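Local coordinates for histidine kinase (Methanosarcina mazei, PDB 3LIB), which probably transfers phosphate from ATP to a protein histidine, this chain being the extracellular PDC-fold (Cache) sensor domain of the membrane-bound kinase, at residues T45-E50 / P155-G160; G219-K224 / L237-P242. One frame throughout, in Å; residues are numbered along the deposited sequence.

Contact 1: residues T45-E50 / P155-G160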
ATOM      1  N   THR A  45     -19.064   7.616  -6.909  1.00 66.60           N
ATOM      2  CA  THR A  45     -19.786   8.838  -6.646  1.00 66.65           C
ATOM      3  C   THR A  45     -19.490   9.825  -7.734  1.00 66.60           C
ATOM      4  O   THR A  45     -20.415  10.305  -8.362  1.00 67.11           O
ATOM      5  CB  THR A  45     -19.441   9.422  -5.282  1.00 66.97           C
ATOM      6  OG1 THR A  45     -20.044   8.604  -4.273  1.00 67.45           O
ATOM      7  CG2 THR A  45     -19.969  10.831  -5.159  1.00 66.38           C
ATOM      8  N   MET A  46     -18.215  10.116  -7.986  1.00 66.50           N
ATOM      9  CA  MET A  46     -17.886  11.098  -9.027  1.00 66.08           C
ATOM     10  C   MET A  46     -18.486  10.722 -10.372  1.00 67.27           C
ATOM     11  O   MET A  46     -18.852  11.588 -11.153  1.00 67.21           O
ATOM     12  CB  MET A  46     -16.395  11.279  -9.167  1.00 65.11           C
ATOM     13  CG  MET A  46     -15.758  12.032  -8.029  1.00 61.97           C
ATOM     14  SD  MET A  46     -16.094  13.799  -7.988  1.00 51.80           S
ATOM     15  CE  MET A  46     -17.078  13.829  -6.508  1.00 51.29           C
ATOM     16  N   GLU A  47     -18.577   9.427 -10.651  1.00 68.91           N
ATOM     17  CA  GLU A  47     -19.298   8.968 -11.836  1.00 70.50           C
ATOM     18  C   GLU A  47     -20.716   9.515 -11.813  1.00 71.41           C
ATOM     19  O   GLU A  47     -21.237   9.929 -12.835  1.00 71.87           O
ATOM     20  CB  GLU A  47     -19.366   7.438 -11.899  1.00 70.48           C
ATOM     21  CG  GLU A  47     -18.344   6.771 -12.788  1.00 71.89           C
ATOM     22  CD  GLU A  47     -17.847   5.452 -12.214  1.00 73.92           C
ATOM     23  OE1 GLU A  47     -18.556   4.874 -11.362  1.00 76.29           O
ATOM     24  OE2 GLU A  47     -16.739   4.997 -12.592  1.00 74.02           O
ATOM     25  N   SER A  48     -21.341   9.513 -10.642  1.00 72.54           N
ATOM     26  CA  SER A  48     -22.732   9.928 -10.525  1.00 73.65           C
ATOM     27  C   SER A  48     -22.907  11.422 -10.270  1.00 74.68           C
ATOM     28  O   SER A  48     -24.027  11.882 -10.114  1.00 74.99           O
ATOM     29  CB  SER A  48     -23.424   9.144  -9.411  1.00 73.52           C
ATOM     30  OG  SER A  48     -23.316   7.753  -9.638  1.00 73.43           O
ATOM     31  N   TYR A  49     -21.815  12.183 -10.247  1.00 76.16           N
ATOM     32  CA  TYR A  49     -21.876  13.627  -9.924  1.00 77.57           C
ATOM     33  C   TYR A  49     -22.074  14.561 -11.132  1.00 78.17           C
ATOM     34  O   TYR A  49     -21.120  14.839 -11.871  1.00 78.13           O
ATOM     35  CB  TYR A  49     -20.606  14.043  -9.181  1.00 77.73           C
ATOM     36  CG  TYR A  49     -20.656  15.382  -8.488  1.00 78.43           C
ATOM     37  CD1 TYR A  49     -21.603  15.639  -7.511  1.00 79.47           C
ATOM     38  CD2 TYR A  49     -19.719  16.370  -8.773  1.00 79.01           C
ATOM     39  CE1 TYR A  49     -21.640  16.851  -6.851  1.00 80.38           C
ATOM     40  CE2 TYR A  49     -19.740  17.582  -8.122  1.00 79.80           C
ATOM     41  CZ  TYR A  49     -20.705  17.819  -7.163  1.00 81.20           C
ATOM     42  OH  TYR A  49     -20.742  19.020  -6.493  1.00 83.32           O
ATOM     43  N   GLU A  50     -23.307  15.047 -11.302  1.00 78.79           N
ATOM     44  CA  GLU A  50     -23.665  16.022 -12.334  1.00 79.52           C
ATOM     45  C   GLU A  50     -23.199  17.416 -11.995  1.00 79.08           C
ATOM     46  O   GLU A  50     -22.491  18.042 -12.771  1.00 79.11           O
ATOM     47  CB  GLU A  50     -25.185  16.093 -12.493  1.00 80.58           C
ATOM     48  CG  GLU A  50     -25.787  14.944 -13.260  1.00 84.43           C
ATOM     49  CD  GLU A  50     -25.063  14.722 -14.581  1.00 89.37           C
ATOM     50  OE1 GLU A  50     -25.764  14.555 -15.612  1.00 91.13           O
ATOM     51  OE2 GLU A  50     -23.796  14.729 -14.590  1.00 90.82           O
ATOM     52  N   PRO A 155     -10.675   3.956 -10.991  1.00 60.14           N
ATOM     53  CA  PRO A 155     -11.072   4.748 -12.171  1.00 60.23           C
ATOM     54  C   PRO A 155     -12.552   5.220 -12.162  1.00 60.63           C
ATOM     55  O   PRO A 155     -13.458   4.481 -11.745  1.00 59.79           O
ATOM     56  CB  PRO A 155     -10.803   3.808 -13.343  1.00 59.50           C
ATOM     57  CG  PRO A 155     -10.827   2.442 -12.754  1.00 59.47           C
ATOM     58  CD  PRO A 155     -10.367   2.553 -11.335  1.00 59.75           C
ATOM     59  N   ILE A 156     -12.739   6.481 -12.573  1.00 61.36           N
ATOM     60  CA  ILE A 156     -14.046   7.097 -12.793  1.00 61.45           C
ATOM     61  C   ILE A 156     -14.390   6.870 -14.249  1.00 62.33           C
ATOM     62  O   ILE A 156     -13.842   7.537 -15.158  1.00 61.80           O
ATOM     63  CB  ILE A 156     -14.074   8.636 -12.494  1.00 61.38           C
ATOM     64  CG1 ILE A 156     -13.482   8.938 -11.090  1.00 60.02           C
ATOM     65  CG2 ILE A 156     -15.523   9.172 -12.700  1.00 59.57           C
ATOM     66  CD1 ILE A 156     -13.234  10.403 -10.766  1.00 55.05           C
ATOM     67  N   MET A 157     -15.261   5.884 -14.468  1.00 63.24           N
ATOM     68  CA  MET A 157     -15.658   5.499 -15.816  1.00 63.78           C
ATOM     69  C   MET A 157     -16.986   6.164 -16.117  1.00 65.54           C
ATOM     70  O   MET A 157     -18.003   5.769 -15.570  1.00 65.92           O
ATOM     71  CB  MET A 157     -15.748   3.972 -15.936  1.00 62.38           C
ATOM     72  CG  MET A 157     -14.417   3.236 -15.786  1.00 58.25           C
ATOM     73  SD  MET A 157     -13.108   3.823 -16.859  1.00 51.20           S
ATOM     74  CE  MET A 157     -13.907   3.579 -18.414  1.00 52.49           C
ATOM     75  N   LYS A 158     -16.976   7.194 -16.957  1.00 67.89           N
ATOM     76  CA  LYS A 158     -18.231   7.845 -17.374  1.00 70.44           C
ATOM     77  C   LYS A 158     -18.801   7.350 -18.711  1.00 71.69           C
ATOM     78  O   LYS A 158     -18.334   7.709 -19.800  1.00 71.33           O
ATOM     79  CB  LYS A 158     -18.110   9.371 -17.356  1.00 70.71           C
ATOM     80  CG  LYS A 158     -18.567   9.976 -16.045  1.00 71.37           C
ATOM     81  CD  LYS A 158     -18.336  11.466 -15.991  1.00 71.58           C
ATOM     82  CE  LYS A 158     -18.700  11.943 -14.608  1.00 72.80           C
ATOM     83  NZ  LYS A 158     -18.950  13.383 -14.620  1.00 74.91           N
ATOM     84  N   GLU A 159     -19.851   6.539 -18.579  1.00 73.72           N
ATOM     85  CA  GLU A 159     -20.478   5.818 -19.691  1.00 75.45           C
ATOM     86  C   GLU A 159     -19.422   5.203 -20.612  1.00 75.18           C
ATOM     87  O   GLU A 159     -19.225   5.641 -21.752  1.00 75.11           O
ATOM     88  CB  GLU A 159     -21.529   6.677 -20.437  1.00 76.15           C
ATOM     89  CG  GLU A 159     -21.130   8.140 -20.754  1.00 80.04           C
ATOM     90  CD  GLU A 159     -22.220   8.903 -21.558  1.00 85.74           C
ATOM     91  OE1 GLU A 159     -23.216   8.267 -22.010  1.00 87.72           O
ATOM     92  OE2 GLU A 159     -22.077  10.140 -21.746  1.00 87.05           O
ATOM     93  N   GLY A 160     -18.730   4.200 -20.073  1.00 75.02           N
ATOM     94  CA  GLY A 160     -17.718   3.448 -20.816  1.00 74.68           C
ATOM     95  C   GLY A 160     -16.443   4.188 -21.189  1.00 74.29           C
ATOM     96  O   GLY A 160     -15.557   3.627 -21.834  1.00 74.00           O
TER
HETATM   97  O   HOH W   1     -17.699  14.466 -12.766  1.00 59.59           O
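E47, K158 and the pair M46/I156 carry the contact where the C-terminal end of the long helix 12-48 meets the end of strand 147-158, and each approaches in its own way. E47 starts out alongside the strand, but its chain bends at chi2 (144°) so that the carboxylate comes down onto the backbone. There M157 N donates to E47 OE2 at 2.5 Å, fairly straight at 158°; OE2 receives it on its anti lone pair, the one turned away from OE1. The strand's other edge is occupied: I156 pairs through its backbone with A163 and G164 of the neighbouring strand. On the way the glutamate's CG passes I156 CG2 at 3.7 Å. M46 and I156 lie side by side and point the same way, M46 CB meeting I156 CD1 at 3.6 Å, while the methionine's end leads away from the strand segment. M46 also touches V76 and I156 touches F78, so this buried pair packs against strand 73-78 of the same sheet. K158, extended beyond CG, reaches across the helix end. Its CE lies 3.5 Å from M46 O, and its NZ donates to a water at 2.5 Å, which in turn gives a weak bond to M46 O. The helix end is thus joined to the larger sheet in the half remote from both chain ends, consistent with the membrane-distal half of a double-Cache sensor. The N-H bond would favour a charged E47, the carbonyls M157 O and P155 O would oppose it, and the ammonium, near the carbonyls that close the helix, would probably be favoured by the helix dipole.

Contact 2: residues G219-K224 / L237-P242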
ATOM      1  N   GLY A 219      20.405 -13.523  -1.319  1.00 91.50           N
ATOM      2  CA  GLY A 219      20.326 -14.925  -1.816  1.00 91.87           C
ATOM      3  C   GLY A 219      19.442 -15.286  -3.022  1.00 92.08           C
ATOM      4  O   GLY A 219      18.728 -14.437  -3.580  1.00 92.25           O
ATOM      5  N   GLU A 220      19.478 -16.556  -3.431  1.00 91.89           N
ATOM      6  CA  GLU A 220      18.749 -16.978  -4.641  1.00 91.64           C
ATOM      7  C   GLU A 220      17.406 -17.681  -4.408  1.00 90.87           C
ATOM      8  O   GLU A 220      16.495 -17.570  -5.229  1.00 90.89           O
ATOM      9  CB  GLU A 220      19.617 -17.847  -5.536  1.00 91.97           C
ATOM     10  CG  GLU A 220      18.871 -18.276  -6.790  1.00 94.02           C
ATOM     11  CD  GLU A 220      19.795 -18.771  -7.890  1.00 96.66           C
ATOM     12  OE1 GLU A 220      20.519 -19.769  -7.652  1.00 97.11           O
ATOM     13  OE2 GLU A 220      19.785 -18.163  -8.994  1.00 97.82           O
ATOM     14  N   GLU A 221      17.299 -18.429  -3.315  1.00 89.69           N
ATOM     15  CA  GLU A 221      16.003 -18.849  -2.795  1.00 88.82           C
ATOM     16  C   GLU A 221      15.106 -17.627  -2.492  1.00 87.72           C
ATOM     17  O   GLU A 221      13.878 -17.685  -2.561  1.00 87.86           O
ATOM     18  CB  GLU A 221      16.197 -19.693  -1.536  1.00 88.99           C
ATOM     19  CG  GLU A 221      16.932 -18.968  -0.398  1.00 92.35           C
ATOM     20  CD  GLU A 221      18.266 -18.285  -0.827  1.00 96.83           C
ATOM     21  OE1 GLU A 221      18.949 -18.796  -1.751  1.00 98.58           O
ATOM     22  OE2 GLU A 221      18.628 -17.228  -0.236  1.00 97.61           O
ATOM     23  N   LEU A 222      15.711 -16.505  -2.156  1.00 86.52           N
ATOM     24  CA  LEU A 222      14.917 -15.323  -1.943  1.00 85.41           C
ATOM     25  C   LEU A 222      14.271 -14.849  -3.242  1.00 85.08           C
ATOM     26  O   LEU A 222      13.284 -14.123  -3.218  1.00 84.93           O
ATOM     27  CB  LEU A 222      15.764 -14.209  -1.347  1.00 85.19           C
ATOM     28  CG  LEU A 222      15.705 -14.086   0.163  1.00 84.17           C
ATOM     29  CD1 LEU A 222      15.966 -12.653   0.519  1.00 82.60           C
ATOM     30  CD2 LEU A 222      14.341 -14.521   0.655  1.00 84.13           C
ATOM     31  N   GLU A 223      14.840 -15.235  -4.380  1.00 84.62           N
ATOM     32  CA  GLU A 223      14.269 -14.842  -5.670  1.00 83.96           C
ATOM     33  C   GLU A 223      13.097 -15.761  -6.007  1.00 82.25           C
ATOM     34  O   GLU A 223      12.129 -15.343  -6.626  1.00 81.77           O
ATOM     35  CB  GLU A 223      15.327 -14.844  -6.778  1.00 84.62           C
ATOM     36  CG  GLU A 223      16.137 -13.540  -6.901  1.00 88.28           C
ATOM     37  CD  GLU A 223      17.501 -13.755  -7.594  1.00 93.80           C
ATOM     38  OE1 GLU A 223      17.916 -14.932  -7.730  1.00 96.41           O
ATOM     39  OE2 GLU A 223      18.164 -12.762  -7.997  1.00 95.09           O
ATOM     40  N   LYS A 224      13.189 -17.007  -5.563  1.00 80.44           N
ATOM     41  CA  LYS A 224      12.088 -17.932  -5.665  1.00 79.09           C
ATOM     42  C   LYS A 224      10.870 -17.387  -4.970  1.00 77.89           C
ATOM     43  O   LYS A 224       9.824 -17.211  -5.589  1.00 77.69           O
ATOM     44  CB  LYS A 224      12.453 -19.258  -5.019  1.00 79.52           C
ATOM     45  CG  LYS A 224      13.581 -20.012  -5.719  1.00 81.23           C
ATOM     46  CD  LYS A 224      13.829 -21.342  -4.992  1.00 85.16           C
ATOM     47  CE  LYS A 224      15.164 -21.976  -5.396  1.00 87.24           C
ATOM     48  NZ  LYS A 224      15.382 -21.823  -6.860  1.00 87.34           N
ATOM     49  N   LEU A 237      10.855 -20.252   3.245  1.00 79.07           N
ATOM     50  CA  LEU A 237      12.252 -20.522   2.932  1.00 79.78           C
ATOM     51  C   LEU A 237      13.069 -20.670   4.204  1.00 80.56           C
ATOM     52  O   LEU A 237      12.590 -20.407   5.314  1.00 80.78           O
ATOM     53  CB  LEU A 237      12.854 -19.325   2.243  1.00 79.68           C
ATOM     54  CG  LEU A 237      12.536 -19.032   0.803  1.00 80.37           C
ATOM     55  CD1 LEU A 237      13.129 -17.653   0.515  1.00 81.17           C
ATOM     56  CD2 LEU A 237      13.130 -20.104  -0.100  1.00 80.74           C
ATOM     57  N   GLU A 238      14.318 -21.073   4.030  1.00 81.29           N
ATOM     58  CA  GLU A 238      15.317 -20.903   5.060  1.00 82.20           C
ATOM     59  C   GLU A 238      16.322 -19.943   4.483  1.00 83.08           C
ATOM     60  O   GLU A 238      16.589 -19.965   3.284  1.00 83.43           O
ATOM     61  CB  GLU A 238      16.033 -22.204   5.325  1.00 81.81           C
ATOM     62  CG  GLU A 238      15.251 -23.204   6.102  1.00 83.01           C
ATOM     63  CD  GLU A 238      16.159 -24.293   6.652  1.00 84.60           C
ATOM     64  OE1 GLU A 238      15.720 -25.067   7.533  1.00 86.36           O
ATOM     65  OE2 GLU A 238      17.324 -24.361   6.210  1.00 83.38           O
ATOM     66  N   THR A 239      16.912 -19.105   5.316  1.00 83.92           N
ATOM     67  CA  THR A 239      17.915 -18.199   4.800  1.00 84.55           C
ATOM     68  C   THR A 239      18.705 -17.626   5.971  1.00 84.90           C
ATOM     69  O   THR A 239      18.230 -17.641   7.107  1.00 85.24           O
ATOM     70  CB  THR A 239      17.239 -17.106   3.960  1.00 84.47           C
ATOM     71  OG1 THR A 239      18.034 -16.827   2.807  1.00 86.17           O
ATOM     72  CG2 THR A 239      17.030 -15.843   4.756  1.00 84.82           C
ATOM     73  N   ALA A 240      19.923 -17.167   5.725  1.00 85.16           N
ATOM     74  CA  ALA A 240      20.651 -16.460   6.774  1.00 85.37           C
ATOM     75  C   ALA A 240      20.119 -15.036   6.947  1.00 85.53           C
ATOM     76  O   ALA A 240      19.907 -14.297   5.970  1.00 84.99           O
ATOM     77  CB  ALA A 240      22.132 -16.430   6.476  1.00 85.43           C
ATOM     78  N   ASP A 241      19.896 -14.645   8.193  1.00 85.84           N
ATOM     79  CA  ASP A 241      19.591 -13.262   8.430  1.00 86.59           C
ATOM     80  C   ASP A 241      20.618 -12.482   7.607  1.00 87.00           C
ATOM     81  O   ASP A 241      21.732 -12.955   7.409  1.00 87.50           O
ATOM     82  CB  ASP A 241      19.711 -12.938   9.913  1.00 86.25           C
ATOM     83  CG  ASP A 241      19.467 -11.474  10.200  1.00 87.80           C
ATOM     84  OD1 ASP A 241      19.532 -10.647   9.267  1.00 89.66           O
ATOM     85  OD2 ASP A 241      19.200 -11.124  11.356  1.00 90.01           O
ATOM     86  N   PRO A 242      20.244 -11.317   7.064  1.00 87.35           N
ATOM     87  CA  PRO A 242      21.321 -10.456   6.571  1.00 87.65           C
ATOM     88  C   PRO A 242      22.334  -9.985   7.646  1.00 87.65           C
ATOM     89  O   PRO A 242      23.487 -10.388   7.583  1.00 88.07           O
ATOM     90  CB  PRO A 242      20.562  -9.282   5.938  1.00 87.69           C
ATOM     91  CG  PRO A 242      19.359  -9.937   5.381  1.00 87.62           C
ATOM     92  CD  PRO A 242      18.961 -10.972   6.434  1.00 87.52           C
TER
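L237 lays its two methyls over the first turn of helix 221-230, crossing the E221 side chain at about a right angle. CD2 meets E221 CB at 3.4 Å, and CD1 lies 3.2 Å from E221 O. L222, the next residue, comes in obliquely, its CD2 3.4 Å from L237 CD1, and also touches F217 and L250. Each methyl thus has its own partner, CD2 the glutamate's CB and CD1 the buried L222. An alanine here would remove both methyls and would probably loosen the packing of the helix start against strand 235-240. That strand is the outermost of the four-stranded antiparallel sheet in the second half of the PDC-fold sensor domain; L237 and T239 pair through their backbones with L250 and V248 on the next strand. T239 also faces the helix, its OG1 giving a weak bond to E221 OE2 at 3.1 Å. The glutamate holds CG in the crowded position between backbone N and carbonyl carbon (chi1 59°), then bends at chi2, so that OE1 can take a weak bond from E220 N. The contact is chiefly apolar, and its single, weak polar link is likely to add little beyond orienting the carboxylate at the helix N terminus, where the helix dipole would favour its charge.

In the fold
From the N terminus, helix 12-48 runs most of the length of the molecule, and contact 1 joins its far end to strand 147-158, closing a loop of 104 residues that holds helix 54-66 and much of the larger antiparallel sheet. The chain then passes through strand 161-171 and helix 172-181 to the second, four-stranded sheet. Contact 2 closes a short loop of 12 residues there, tying helix 221-230 to the edge strand 235-240. The two loops follow in series and neither nest nor cross. With centres about 46 Å apart, on opposite sides of the chain's centre, each contact serves a different sheet of the PDC fold.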